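Local coordinates for protein metallophosphoesterase (Clostridium thermocellum, PDB 4J6O) that removes phosphate groups as a manganese-binding calcineurin-like phosphatase, probably acting on 2',3'-phosphate RNA ends during bacterial RNA repair, at residues V204-T209 and N218-I223. Sequence-based numbering, arbitrary orientation. Where two conformers were deposited one is given.
Sequences VVYGHT and NNTINI
The side chain of Asn222 runs across the Tyr206 ring to the loop beyond. Its CB sits over one ring face, off toward the rim, 3.5 Å from Tyr206 CZ in a CH-pi contact. With CG anti to the backbone N (chi1 177°), the amide reaches past the ring, and Asn222 ND2 donates to Thr209 O at 2.9 Å, in the plane of that carbonyl but with Thr209 O 22° out of the Asn222 amide plane. Tyr206 CG takes the crowded position between N and the carbonyl carbon (chi1 70°), which lays the ring across the neighbouring strand. One water joins Tyr206 OH and Thr220 OG1, 2.7 Å from each; Thr220 OG1 also bonds to Val217 O.

Their strands, 204-206 and 220-222, run parallel in one of the two facing mixed sheets of the calcineurin-like phosphoesterase fold, pairing Val204 to Tyr206 with Thr220 to Asn222. Tyr206 N donates to Ile221 O (3.0 Å), and Ile223 N to Tyr206 O (2.8 Å), both nearly along the C=O axis. On the other sheet face, Val205 CG2 lies alongside Ile221 CG2 at 3.9 Å, while Val205 CG1 meets Ile223 CD1 at 4.0 Å; Ile16 and Tyr236 of the second sheet pack against these residues.

Further out, Trp194 packs edge-to-face with Tyr206 and Asp224 N bonds to Asn222 OD1, while the His208 side chain lies about 7 Å from the manganese.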
# COMPACT_ATOMS: atom_id res chain seq x y z
N VAL A 204 -6.97 -6.43 11.29
CA VAL A 204 -6.48 -6.34 9.91
C VAL A 204 -6.55 -4.90 9.49
O VAL A 204 -7.62 -4.32 9.45
CB VAL A 204 -7.36 -7.17 8.92
CG1 VAL A 204 -6.75 -7.15 7.52
CG2 VAL A 204 -7.55 -8.60 9.46
N VAL A 205 -5.38 -4.34 9.16
CA VAL A 205 -5.34 -2.95 8.64
C VAL A 205 -5.04 -3.09 7.15
O VAL A 205 -4.07 -3.75 6.75
CB VAL A 205 -4.25 -2.18 9.35
CG1 VAL A 205 -4.22 -0.74 8.88
CG2 VAL A 205 -4.46 -2.24 10.88
N TYR A 206 -5.88 -2.47 6.33
CA TYR A 206 -5.81 -2.65 4.89
C TYR A 206 -6.22 -1.38 4.18
O TYR A 206 -6.57 -0.40 4.85
CB TYR A 206 -6.66 -3.89 4.47
CG TYR A 206 -8.16 -3.69 4.62
CD1 TYR A 206 -8.79 -3.72 5.87
CD2 TYR A 206 -8.93 -3.53 3.48
CE1 TYR A 206 -10.15 -3.52 5.97
CE2 TYR A 206 -10.30 -3.33 3.56
CZ TYR A 206 -10.90 -3.31 4.82
OH TYR A 206 -12.24 -3.13 4.92
N GLY A 207 -6.16 -1.38 2.84
CA GLY A 207 -6.43 -0.16 2.09
C GLY A 207 -7.05 -0.54 0.74
O GLY A 207 -6.37 -0.44 -0.30
N HIS A 208 -8.31 -0.98 0.76
CA HIS A 208 -8.89 -1.48 -0.47
C HIS A 208 -9.59 -0.38 -1.23
O HIS A 208 -8.92 0.47 -1.80
CB HIS A 208 -9.86 -2.66 -0.20
CG HIS A 208 -10.16 -3.47 -1.42
ND1 HIS A 208 -9.51 -3.31 -2.63
CD2 HIS A 208 -11.04 -4.49 -1.59
CE1 HIS A 208 -10.02 -4.18 -3.51
NE2 HIS A 208 -10.93 -4.90 -2.90
N THR A 209 -10.92 -0.40 -1.33
CA THR A 209 -11.53 0.69 -2.09
C THR A 209 -11.42 1.97 -1.24
O THR A 209 -11.58 1.97 -0.01
CB THR A 209 -13.00 0.34 -2.48
OG1 THR A 209 -13.77 0.18 -1.31
CG2 THR A 209 -13.02 -0.93 -3.25
N ASN A 218 -15.71 -4.62 12.55
CA ASN A 218 -15.22 -5.73 13.35
C ASN A 218 -13.76 -5.43 13.60
O ASN A 218 -13.38 -4.27 13.72
CB ASN A 218 -15.41 -7.05 12.62
CG ASN A 218 -16.88 -7.33 12.30
OD1 ASN A 218 -17.74 -7.25 13.17
ND2 ASN A 218 -17.16 -7.63 11.04
N ASN A 219 -12.92 -6.45 13.63
CA ASN A 219 -11.53 -6.22 13.93
C ASN A 219 -10.78 -5.82 12.65
O ASN A 219 -9.75 -6.40 12.36
CB ASN A 219 -10.90 -7.50 14.48
CG ASN A 219 -9.73 -7.23 15.42
OD1 ASN A 219 -9.53 -6.12 15.90
ND2 ASN A 219 -8.96 -8.27 15.70
N THR A 220 -11.31 -4.85 11.89
CA THR A 220 -10.63 -4.51 10.62
C THR A 220 -10.74 -3.03 10.41
O THR A 220 -11.71 -2.43 10.85
CB THR A 220 -11.23 -5.22 9.33
OG1 THR A 220 -12.47 -4.62 8.94
CG2 THR A 220 -11.46 -6.72 9.57
N ILE A 221 -9.83 -2.46 9.63
CA ILE A 221 -9.98 -1.03 9.31
C ILE A 221 -9.36 -0.73 7.96
O ILE A 221 -8.20 -1.09 7.70
CB ILE A 221 -9.36 -0.13 10.40
CG1 ILE A 221 -9.55 1.37 10.05
CG2 ILE A 221 -7.89 -0.45 10.70
CD1 ILE A 221 -9.21 2.30 11.21
N ASN A 222 -10.12 -0.07 7.11
CA ASN A 222 -9.63 0.30 5.80
C ASN A 222 -9.15 1.74 5.93
O ASN A 222 -9.93 2.64 6.28
CB ASN A 222 -10.80 0.23 4.81
CG ASN A 222 -10.42 0.67 3.39
OD1 ASN A 222 -9.37 1.25 3.17
ND2 ASN A 222 -11.32 0.41 2.42
N ILE A 223 -7.87 1.95 5.69
CA ILE A 223 -7.31 3.30 5.85
C ILE A 223 -6.95 4.01 4.52
O ILE A 223 -6.20 4.99 4.51
CB ILE A 223 -6.06 3.28 6.77
CG1 ILE A 223 -4.92 2.47 6.16
CG2 ILE A 223 -6.43 2.78 8.18
CD1 ILE A 223 -3.57 2.69 6.95
O HOH W 1 -13.07 -2.48 7.43